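Local coordinates for protein poly-beta-hydroxybuterate polymerase (Cupriavidus necator, PDB 5T6O) that catalyses, as a class I synthase, the template-independent polymerisation that builds polyhydroxybutyrate, this chain being its catalytic domain with an alpha/beta hydrolase fold, at residues N79-W89 with A229-Y240; A140-L150 with L265-Y275. The protein carries 1 engineered substitution. All blocks are in the same frame, centred on the assembly; numbering follows the deposited sequence.

How the contacts relate
From the N terminus, 79-89 follows strand 72-77 and leads into helix 89-108. Segment 140-150 then lays down strand 140-146 of the main sheet. Contact 1 closes its loop, 140 residues on, when 229-240 returns as strand 230-233 and the start of helix 234-246. Contact 2 closes later, when 265-275 brings in strand 272-277. The segments alternate along the chain, so the two loops cross. The centres of the two contacts are about 25 Å apart. Helix 120-134 is common ground: Trp-89, Val-143 and Leu-145 all pack on it. Contact 1 ties the loop after strand 72-77 and the start of helix 89-108 to strand 230-233 and helix 234-246; contact 2 pairs two neighbouring strands of the main sheet.

Contact 1 (N79-W89 with A229-Y240); sequences NPDASMAGSTW and ATNLPGPWYCWY
Trp-89 and Trp-239 stack face to face, the five-membered ring of Trp-89 over the six-membered ring of Trp-239 with centroids 3.5 Å apart and planes at 12°. Trp-239 CZ3 comes within 3.3 Å of Trp-89 CE2. With CG anti to the backbone N (chi1 172°), the Trp-89 indole also reaches Trp-236, whose CZ2 lies 3.6 Å from Trp-89 CZ3, and the ring of Tyr-240, near parallel but slid well aside. Polar groups hold the other end. Asn-231 N donates to Asn-79 OD1 (2.9 Å) in the carbonyl plane, and Asn-231 ND2 gives a bond of 3.2 Å to Pro-80 O, besides one to Ala-389 O. Between these ends, Pro-233 CB rests 3.4 Å from Met-84 O.

The grip is looser near the partly exposed Gly-86 and Thr-88. There Trp-236 N makes a weak bond to Ser-87 O, Thr-88 CG2 just meets Pro-235 CB at 4.0 Å, and a water takes a bond from Trp-89 N (2.8 Å) and gives a weak one to Pro-235 O. Aromatic stacking thus joins the N-terminal end of helix 89-108 to the N-terminal half of helix 234-246, whereas two asparagine amides, each also bonded to the C-terminal tail, fix the loop after strand 72-77 to strand 230-233.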
loop_
_atom_site.group_PDB
_atom_site.type_symbol
_atom_site.label_atom_id
_atom_site.label_comp_id
_atom_site.label_asym_id
_atom_site.label_seq_id
_atom_site.Cartn_x
_atom_site.Cartn_y
_atom_site.Cartn_z
ATOM N N ASN A 79 -27.401 -23.580 -13.066
ATOM C CA ASN A 79 -26.325 -23.079 -13.915
ATOM C C ASN A 79 -26.985 -22.646 -15.221
ATOM O O ASN A 79 -27.348 -23.500 -16.029
ATOM C CB ASN A 79 -25.260 -24.157 -14.142
ATOM C CG ASN A 79 -23.917 -23.570 -14.530
ATOM O OD1 ASN A 79 -23.820 -22.371 -14.770
ATOM N ND2 ASN A 79 -22.878 -24.411 -14.595
ATOM N N PRO A 80 -27.196 -21.347 -15.446
ATOM C CA PRO A 80 -28.129 -20.926 -16.499
ATOM C C PRO A 80 -27.683 -21.346 -17.891
ATOM O O PRO A 80 -26.493 -21.360 -18.214
ATOM C CB PRO A 80 -28.163 -19.397 -16.362
ATOM C CG PRO A 80 -26.993 -19.051 -15.557
ATOM C CD PRO A 80 -26.702 -20.206 -14.662
ATOM N N ASP A 81 -28.667 -21.710 -18.705
ATOM C CA ASP A 81 -28.504 -22.024 -20.111
ATOM C C ASP A 81 -29.103 -20.898 -20.943
ATOM O O ASP A 81 -29.471 -19.841 -20.419
ATOM C CB ASP A 81 -29.158 -23.372 -20.440
ATOM C CG ASP A 81 -30.648 -23.401 -20.119
ATOM O OD1 ASP A 81 -31.270 -22.332 -19.936
ATOM O OD2 ASP A 81 -31.211 -24.509 -20.054
ATOM N N ALA A 82 -29.253 -21.156 -22.246
ATOM C CA ALA A 82 -29.700 -20.118 -23.171
ATOM C C ALA A 82 -31.061 -19.558 -22.786
ATOM O O ALA A 82 -31.330 -18.370 -23.011
ATOM C CB ALA A 82 -29.739 -20.678 -24.591
ATOM N N SER A 83 -31.925 -20.383 -22.188
ATOM C CA SER A 83 -33.264 -19.927 -21.833
ATOM C C SER A 83 -33.230 -18.822 -20.790
ATOM O O SER A 83 -34.202 -18.070 -20.666
ATOM C CB SER A 83 -34.106 -21.099 -21.314
ATOM O OG SER A 83 -33.578 -21.609 -20.096
ATOM N N MET A 84 -32.132 -18.705 -20.041
ATOM C CA MET A 84 -32.011 -17.708 -18.993
ATOM C C MET A 84 -31.055 -16.579 -19.360
ATOM O O MET A 84 -30.696 -15.782 -18.491
ATOM C CB MET A 84 -31.574 -18.386 -17.695
ATOM C CG MET A 84 -32.589 -19.429 -17.222
ATOM S SD MET A 84 -31.963 -20.338 -15.803
ATOM C CE MET A 84 -31.927 -19.061 -14.544
ATOM N N ALA A 85 -30.660 -16.475 -20.627
ATOM C CA ALA A 85 -29.690 -15.460 -21.039
ATOM C C ALA A 85 -30.179 -14.031 -20.808
ATOM O O ALA A 85 -29.365 -13.100 -20.850
ATOM C CB ALA A 85 -29.338 -15.656 -22.515
ATOM N N GLY A 86 -31.474 -13.831 -20.566
ATOM C CA GLY A 86 -32.007 -12.521 -20.252
ATOM C C GLY A 86 -32.384 -12.289 -18.806
ATOM O O GLY A 86 -33.023 -11.270 -18.508
ATOM N N SER A 87 -32.013 -13.185 -17.891
ATOM C CA SER A 87 -32.372 -13.039 -16.485
ATOM C C SER A 87 -31.664 -11.843 -15.862
ATOM O O SER A 87 -30.505 -11.561 -16.166
ATOM C CB SER A 87 -32.002 -14.300 -15.703
ATOM O OG SER A 87 -32.604 -15.449 -16.274
ATOM N N THR A 88 -32.357 -11.167 -14.951
ATOM C CA THR A 88 -31.889 -9.921 -14.365
ATOM C C THR A 88 -31.533 -10.117 -12.901
ATOM O O THR A 88 -31.870 -11.129 -12.283
ATOM C CB THR A 88 -32.957 -8.833 -14.485
ATOM O OG1 THR A 88 -34.099 -9.218 -13.702
ATOM C CG2 THR A 88 -33.366 -8.655 -15.937
ATOM N N TRP A 89 -30.859 -9.107 -12.345
ATOM C CA TRP A 89 -30.617 -9.095 -10.906
ATOM C C TRP A 89 -31.932 -9.190 -10.138
ATOM O O TRP A 89 -32.029 -9.941 -9.162
ATOM C CB TRP A 89 -29.840 -7.836 -10.512
ATOM C CG TRP A 89 -29.681 -7.613 -9.022
ATOM C CD1 TRP A 89 -30.524 -6.912 -8.206
ATOM C CD2 TRP A 89 -28.601 -8.061 -8.193
ATOM N NE1 TRP A 89 -30.041 -6.902 -6.919
ATOM C CE2 TRP A 89 -28.863 -7.602 -6.882
ATOM C CE3 TRP A 89 -27.437 -8.811 -8.429
ATOM C CZ2 TRP A 89 -28.010 -7.864 -5.814
ATOM C CZ3 TRP A 89 -26.587 -9.072 -7.369
ATOM C CH2 TRP A 89 -26.880 -8.600 -6.072
ATOM N N ALA A 229 -17.011 -23.892 -13.270
ATOM C CA ALA A 229 -17.464 -22.517 -13.471
ATOM C C ALA A 229 -18.980 -22.437 -13.666
ATOM O O ALA A 229 -19.640 -23.404 -14.036
ATOM C CB ALA A 229 -16.765 -21.895 -14.682
ATOM N N THR A 230 -19.533 -21.255 -13.399
ATOM C CA THR A 230 -20.953 -21.026 -13.593
ATOM C C THR A 230 -21.149 -19.911 -14.606
ATOM O O THR A 230 -20.279 -19.057 -14.783
ATOM C CB THR A 230 -21.653 -20.680 -12.279
ATOM O OG1 THR A 230 -21.029 -19.526 -11.691
ATOM C CG2 THR A 230 -21.559 -21.882 -11.322
ATOM N N ASN A 231 -22.289 -19.942 -15.285
ATOM C CA ASN A 231 -22.658 -18.868 -16.200
ATOM C C ASN A 231 -23.417 -17.780 -15.465
ATOM O O ASN A 231 -24.261 -18.067 -14.614
ATOM C CB ASN A 231 -23.531 -19.388 -17.338
ATOM C CG ASN A 231 -22.753 -20.222 -18.328
ATOM O OD1 ASN A 231 -21.618 -19.887 -18.676
ATOM N ND2 ASN A 231 -23.353 -21.326 -18.774
ATOM N N LEU A 232 -23.142 -16.529 -15.835
ATOM C CA LEU A 232 -23.935 -15.412 -15.350
ATOM C C LEU A 232 -24.764 -14.867 -16.498
ATOM O O LEU A 232 -24.209 -14.619 -17.572
ATOM C CB LEU A 232 -23.049 -14.294 -14.795
ATOM C CG LEU A 232 -22.119 -14.612 -13.618
ATOM C CD1 LEU A 232 -21.365 -13.351 -13.200
ATOM C CD2 LEU A 232 -22.921 -15.195 -12.435
ATOM N N PRO A 233 -26.066 -14.667 -16.324
ATOM C CA PRO A 233 -26.854 -14.021 -17.381
ATOM C C PRO A 233 -26.362 -12.599 -17.612
ATOM O O PRO A 233 -25.944 -11.907 -16.683
ATOM C CB PRO A 233 -28.286 -14.040 -16.827
ATOM C CG PRO A 233 -28.238 -15.112 -15.706
ATOM C CD PRO A 233 -26.875 -14.969 -15.128
ATOM N N GLY A 234 -26.420 -12.169 -18.870
ATOM C CA GLY A 234 -25.924 -10.865 -19.262
ATOM C C GLY A 234 -26.429 -9.724 -18.399
ATOM O O GLY A 234 -25.638 -8.971 -17.821
ATOM N N PRO A 235 -27.753 -9.553 -18.307
ATOM C CA PRO A 235 -28.273 -8.404 -17.540
ATOM C C PRO A 235 -27.918 -8.466 -16.068
ATOM O O PRO A 235 -27.694 -7.424 -15.439
ATOM C CB PRO A 235 -29.790 -8.487 -17.762
ATOM C CG PRO A 235 -29.921 -9.179 -19.138
ATOM C CD PRO A 235 -28.815 -10.232 -19.083
ATOM N N TRP A 236 -27.849 -9.675 -15.507
ATOM C CA TRP A 236 -27.471 -9.853 -14.107
ATOM C C TRP A 236 -26.041 -9.393 -13.865
ATOM O O TRP A 236 -25.758 -8.627 -12.935
ATOM C CB TRP A 236 -27.617 -11.331 -13.727
ATOM C CG TRP A 236 -27.466 -11.597 -12.241
ATOM C CD1 TRP A 236 -28.473 -11.766 -11.345
ATOM C CD2 TRP A 236 -26.243 -11.708 -11.495
ATOM N NE1 TRP A 236 -27.965 -11.992 -10.094
ATOM C CE2 TRP A 236 -26.596 -11.951 -10.153
ATOM C CE3 TRP A 236 -24.887 -11.636 -11.833
ATOM C CZ2 TRP A 236 -25.646 -12.108 -9.146
ATOM C CZ3 TRP A 236 -23.939 -11.801 -10.828
ATOM C CH2 TRP A 236 -24.325 -12.026 -9.500
ATOM N N TYR A 237 -25.118 -9.900 -14.672
ATOM C CA TYR A 237 -23.707 -9.547 -14.560
ATOM C C TYR A 237 -23.500 -8.052 -14.792
ATOM O O TYR A 237 -22.717 -7.404 -14.088
ATOM C CB TYR A 237 -22.944 -10.424 -15.565
ATOM C CG TYR A 237 -21.450 -10.255 -15.752
ATOM C CD1 TYR A 237 -20.650 -9.650 -14.801
ATOM C CD2 TYR A 237 -20.842 -10.736 -16.910
ATOM C CE1 TYR A 237 -19.282 -9.510 -15.008
ATOM C CE2 TYR A 237 -19.485 -10.604 -17.123
ATOM C CZ TYR A 237 -18.709 -9.979 -16.176
ATOM O OH TYR A 237 -17.351 -9.846 -16.394
ATOM N N CYS A 238 -24.220 -7.482 -15.761
ATOM C CA CYS A 238 -24.149 -6.045 -16.023
ATOM C C CYS A 238 -24.561 -5.241 -14.795
ATOM O O CYS A 238 -23.861 -4.306 -14.378
ATOM C CB CYS A 238 -25.044 -5.717 -17.224
ATOM S SG CYS A 238 -25.248 -3.959 -17.607
ATOM N N TRP A 239 -25.702 -5.595 -14.201
ATOM C CA TRP A 239 -26.217 -4.850 -13.051
ATOM C C TRP A 239 -25.266 -4.952 -11.872
ATOM O O TRP A 239 -24.950 -3.951 -11.223
ATOM C CB TRP A 239 -27.603 -5.381 -12.667
ATOM C CG TRP A 239 -28.333 -4.566 -11.642
ATOM C CD1 TRP A 239 -29.352 -3.683 -11.870
ATOM C CD2 TRP A 239 -28.107 -4.558 -10.224
ATOM N NE1 TRP A 239 -29.771 -3.126 -10.681
ATOM C CE2 TRP A 239 -29.021 -3.643 -9.660
ATOM C CE3 TRP A 239 -27.220 -5.230 -9.379
ATOM C CZ2 TRP A 239 -29.072 -3.384 -8.290
ATOM C CZ3 TRP A 239 -27.273 -4.969 -8.020
ATOM C CH2 TRP A 239 -28.194 -4.052 -7.493
ATOM N N TYR A 240 -24.809 -6.170 -11.573
ATOM C CA TYR A 240 -23.886 -6.373 -10.459
ATOM C C TYR A 240 -22.611 -5.555 -10.637
ATOM O O TYR A 240 -22.205 -4.813 -9.735
ATOM C CB TYR A 240 -23.585 -7.866 -10.344
ATOM C CG TYR A 240 -22.712 -8.249 -9.175
ATOM C CD1 TYR A 240 -23.027 -7.844 -7.880
ATOM C CD2 TYR A 240 -21.592 -9.041 -9.365
ATOM C CE1 TYR A 240 -22.224 -8.206 -6.809
ATOM C CE2 TYR A 240 -20.782 -9.404 -8.298
ATOM C CZ TYR A 240 -21.105 -8.986 -7.027
ATOM O OH TYR A 240 -20.293 -9.353 -5.969
HETATM O O HOH W 1 -30.173 -7.086 -14.202
#

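Contact 2 (A140-L150 with L265-Y275); sequences AASVTLLTTLL and LASIDVPTYIY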
loop_
_atom_site.group_PDB
_atom_site.type_symbol
_atom_site.label_atom_id
_atom_site.label_comp_id
_atom_site.label_asym_id
_atom_site.label_seq_id
_atom_site.Cartn_x
_atom_site.Cartn_y
_atom_site.Cartn_z
ATOM N N ALA A 140 -36.733 -12.860 8.835
ATOM C CA ALA A 140 -35.448 -13.309 9.364
ATOM C C ALA A 140 -35.311 -12.932 10.832
ATOM O O ALA A 140 -35.587 -11.789 11.215
ATOM C CB ALA A 140 -34.280 -12.717 8.567
ATOM N N ALA A 141 -34.874 -13.904 11.643
ATOM C CA ALA A 141 -34.523 -13.652 13.033
ATOM C C ALA A 141 -33.133 -13.046 13.152
ATOM O O ALA A 141 -32.889 -12.212 14.033
ATOM C CB ALA A 141 -34.593 -14.954 13.839
ATOM N N SER A 142 -32.226 -13.446 12.266
ATOM C CA SER A 142 -30.845 -12.999 12.289
ATOM C C SER A 142 -30.253 -13.271 10.917
ATOM O O SER A 142 -30.805 -14.044 10.133
ATOM C CB SER A 142 -30.044 -13.711 13.383
ATOM O OG SER A 142 -29.671 -15.016 12.965
ATOM N N VAL A 143 -29.122 -12.624 10.641
ATOM C CA VAL A 143 -28.425 -12.719 9.365
ATOM C C VAL A 143 -26.952 -12.958 9.652
ATOM O O VAL A 143 -26.372 -12.289 10.514
ATOM C CB VAL A 143 -28.596 -11.438 8.524
ATOM C CG1 VAL A 143 -27.749 -11.514 7.252
ATOM C CG2 VAL A 143 -30.070 -11.223 8.181
ATOM N N THR A 144 -26.350 -13.904 8.934
ATOM C CA THR A 144 -24.912 -14.133 8.973
ATOM C C THR A 144 -24.345 -13.797 7.599
ATOM O O THR A 144 -24.726 -14.413 6.597
ATOM C CB THR A 144 -24.598 -15.582 9.358
ATOM O OG1 THR A 144 -25.114 -15.849 10.671
ATOM C CG2 THR A 144 -23.089 -15.839 9.347
ATOM N N LEU A 145 -23.425 -12.836 7.553
ATOM C CA LEU A 145 -22.770 -12.426 6.311
ATOM C C LEU A 145 -21.328 -12.916 6.351
ATOM O O LEU A 145 -20.488 -12.329 7.030
ATOM C CB LEU A 145 -22.833 -10.909 6.156
ATOM C CG LEU A 145 -24.238 -10.315 6.019
ATOM C CD1 LEU A 145 -24.146 -8.788 5.841
ATOM C CD2 LEU A 145 -24.985 -10.953 4.839
ATOM N N LEU A 146 -21.041 -14.000 5.631
ATOM C CA LEU A 146 -19.681 -14.500 5.521
ATOM C C LEU A 146 -19.026 -13.883 4.289
ATOM O O LEU A 146 -19.509 -14.081 3.166
ATOM C CB LEU A 146 -19.664 -16.025 5.419
ATOM C CG LEU A 146 -20.365 -16.795 6.542
ATOM C CD1 LEU A 146 -20.135 -18.293 6.335
ATOM C CD2 LEU A 146 -19.859 -16.372 7.922
ATOM N N THR A 147 -17.951 -13.117 4.498
ATOM C CA THR A 147 -17.118 -12.653 3.389
ATOM C C THR A 147 -17.961 -11.945 2.327
ATOM O O THR A 147 -17.899 -12.249 1.134
ATOM C CB THR A 147 -16.349 -13.842 2.803
ATOM O OG1 THR A 147 -15.752 -14.553 3.886
ATOM C CG2 THR A 147 -15.241 -13.405 1.870
ATOM N N THR A 148 -18.760 -10.980 2.770
ATOM C CA THR A 148 -19.765 -10.344 1.920
ATOM C C THR A 148 -19.394 -8.894 1.643
ATOM O O THR A 148 -19.067 -8.147 2.567
ATOM C CB THR A 148 -21.134 -10.409 2.598
ATOM O OG1 THR A 148 -21.534 -11.777 2.712
ATOM C CG2 THR A 148 -22.188 -9.596 1.825
ATOM N N LEU A 149 -19.462 -8.489 0.378
ATOM C CA LEU A 149 -19.336 -7.081 0.026
ATOM C C LEU A 149 -20.718 -6.442 0.016
ATOM O O LEU A 149 -21.622 -6.916 -0.680
ATOM C CB LEU A 149 -18.665 -6.917 -1.338
ATOM C CG LEU A 149 -17.183 -7.292 -1.380
ATOM C CD1 LEU A 149 -16.678 -7.321 -2.841
ATOM C CD2 LEU A 149 -16.369 -6.314 -0.531
ATOM N N LEU A 150 -20.887 -5.393 0.817
ATOM C CA LEU A 150 -21.999 -4.464 0.683
ATOM C C LEU A 150 -21.520 -3.081 0.265
ATOM O O LEU A 150 -22.099 -2.457 -0.643
ATOM C CB LEU A 150 -22.778 -4.370 2.005
ATOM C CG LEU A 150 -23.404 -5.666 2.525
ATOM C CD1 LEU A 150 -24.137 -5.401 3.843
ATOM C CD2 LEU A 150 -24.334 -6.312 1.489
ATOM N N LEU A 265 -30.275 -0.816 3.140
ATOM C CA LEU A 265 -29.768 -1.954 3.904
ATOM C C LEU A 265 -29.997 -1.787 5.400
ATOM O O LEU A 265 -30.029 -2.790 6.125
ATOM C CB LEU A 265 -28.276 -2.168 3.633
ATOM C CG LEU A 265 -27.855 -2.564 2.213
ATOM C CD1 LEU A 265 -26.339 -2.497 2.070
ATOM C CD2 LEU A 265 -28.367 -3.949 1.847
ATOM N N ALA A 266 -30.154 -0.552 5.886
ATOM C CA ALA A 266 -30.446 -0.368 7.303
ATOM C C ALA A 266 -31.822 -0.898 7.679
ATOM O O ALA A 266 -32.083 -1.111 8.866
ATOM C CB ALA A 266 -30.332 1.110 7.696
ATOM N N SER A 267 -32.707 -1.122 6.703
ATOM C CA SER A 267 -34.054 -1.590 7.012
ATOM C C SER A 267 -34.101 -3.078 7.338
ATOM O O SER A 267 -35.128 -3.551 7.831
ATOM C CB SER A 267 -35.009 -1.281 5.845
ATOM O OG SER A 267 -34.695 -2.073 4.710
ATOM N N ILE A 268 -33.018 -3.824 7.091
ATOM C CA ILE A 268 -32.993 -5.240 7.447
ATOM C C ILE A 268 -33.198 -5.412 8.949
ATOM O O ILE A 268 -34.027 -6.216 9.394
ATOM C CB ILE A 268 -31.680 -5.883 6.975
ATOM C CG1 ILE A 268 -31.578 -5.797 5.443
ATOM C CG2 ILE A 268 -31.604 -7.348 7.442
ATOM C CD1 ILE A 268 -30.235 -6.215 4.901
ATOM N N ASP A 269 -32.411 -4.692 9.745
ATOM C CA ASP A 269 -32.666 -4.449 11.168
ATOM C C ASP A 269 -32.913 -5.740 11.957
ATOM O O ASP A 269 -33.930 -5.913 12.632
ATOM C CB ASP A 269 -33.833 -3.470 11.341
ATOM C CG ASP A 269 -33.984 -3.006 12.774
ATOM O OD1 ASP A 269 -32.986 -3.106 13.523
ATOM O OD2 ASP A 269 -35.094 -2.559 13.153
ATOM N N VAL A 270 -31.948 -6.650 11.876
ATOM C CA VAL A 270 -31.940 -7.832 12.737
ATOM C C VAL A 270 -30.517 -8.067 13.219
ATOM O O VAL A 270 -29.555 -7.564 12.624
ATOM C CB VAL A 270 -32.467 -9.088 12.012
ATOM C CG1 VAL A 270 -33.892 -8.872 11.481
ATOM C CG2 VAL A 270 -31.513 -9.496 10.905
ATOM N N PRO A 271 -30.354 -8.816 14.308
ATOM C CA PRO A 271 -28.997 -9.167 14.746
ATOM C C PRO A 271 -28.198 -9.782 13.602
ATOM O O PRO A 271 -28.683 -10.653 12.878
ATOM C CB PRO A 271 -29.249 -10.172 15.871
ATOM C CG PRO A 271 -30.567 -9.762 16.423
ATOM C CD PRO A 271 -31.378 -9.323 15.239
ATOM N N THR A 272 -26.969 -9.300 13.417
ATOM C CA THR A 272 -26.191 -9.647 12.232
ATOM C C THR A 272 -24.756 -9.979 12.616
ATOM O O THR A 272 -24.094 -9.185 13.294
ATOM C CB THR A 272 -26.204 -8.506 11.209
ATOM O OG1 THR A 272 -27.559 -8.215 10.845
ATOM C CG2 THR A 272 -25.389 -8.894 9.964
ATOM N N TYR A 273 -24.288 -11.152 12.171
ATOM C CA TYR A 273 -22.916 -11.612 12.365
ATOM C C TYR A 273 -22.147 -11.393 11.069
ATOM O O TYR A 273 -22.545 -11.911 10.019
ATOM C CB TYR A 273 -22.907 -13.091 12.742
ATOM C CG TYR A 273 -21.594 -13.690 13.220
ATOM C CD1 TYR A 273 -20.624 -14.147 12.315
ATOM C CD2 TYR A 273 -21.370 -13.892 14.575
ATOM C CE1 TYR A 273 -19.432 -14.738 12.765
ATOM C CE2 TYR A 273 -20.196 -14.478 15.029
ATOM C CZ TYR A 273 -19.239 -14.908 14.122
ATOM O OH TYR A 273 -18.083 -15.489 14.602
ATOM N N ILE A 274 -21.058 -10.632 11.143
ATOM C CA ILE A 274 -20.312 -10.185 9.970
ATOM C C ILE A 274 -18.908 -10.754 10.065
ATOM O O ILE A 274 -18.197 -10.493 11.045
ATOM C CB ILE A 274 -20.263 -8.649 9.866
ATOM C CG1 ILE A 274 -21.679 -8.068 9.926
ATOM C CG2 ILE A 274 -19.579 -8.245 8.553
ATOM C CD1 ILE A 274 -21.732 -6.565 10.257
ATOM N N TYR A 275 -18.514 -11.539 9.062
ATOM C CA TYR A 275 -17.251 -12.260 9.091
ATOM C C TYR A 275 -16.387 -11.845 7.903
ATOM O O TYR A 275 -16.878 -11.704 6.780
ATOM C CB TYR A 275 -17.456 -13.809 9.073
ATOM C CG TYR A 275 -16.133 -14.475 8.850
ATOM C CD1 TYR A 275 -15.273 -14.717 9.916
ATOM C CD2 TYR A 275 -15.691 -14.781 7.562
ATOM C CE1 TYR A 275 -14.022 -15.256 9.706
ATOM C CE2 TYR A 275 -14.440 -15.318 7.353
ATOM C CZ TYR A 275 -13.613 -15.540 8.426
ATOM O OH TYR A 275 -12.364 -16.052 8.202
HETATM O O HOH W 2 -18.926 -10.238 5.646
#
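Val-143 and Tyr-273 sit at the heart of a parallel pairing in which the axes of strands 142-146 and 272-275 come within 4.7 Å of each other, their directions differing by 5°. Tyr-273 N donates to Val-143 O at 2.9 Å and Tyr-273 O accepts from Leu-145 N at 2.8 Å. The pattern extends back to Val-143 N with Pro-271 O and forward through Tyr-275 N with Leu-145 O, and ends where Thr-147 N bonds Tyr-275 O.

Tyr-275 can be traced outward. Tyr-275 CB touches Leu-146 CD2 at 3.7 Å. A chi1 of 170° swings the ring away from its own backbone N, and it runs alongside Thr-147. Thr-147 OG1 lies in the plane of the ring at its edge, 3.7 Å from Tyr-275 CD2 and 3.8 Å from Tyr-275 CE2. The ring stacks with Trp-347, and OH at the tip bonds Ser-277 OG. Tyr-273 projects from the same face, and its hydroxyl reaches Asp-350 at the start of helix 348-358.

On the other face Val-143 CG2 meets Val-270 CG2 at 3.5 Å, the two side chains crossing at about a right angle. Val-143 and Leu-145 there pack on helix 120-134. Beyond the strand, a water accepts from Thr-148 N and lies close to the carbonyl oxygens of Leu-145 and Tyr-275.

Adjacent parallel strands with a helix on each face, joined through a long insertion, are characteristic of the central sheet of the alpha/beta hydrolase fold.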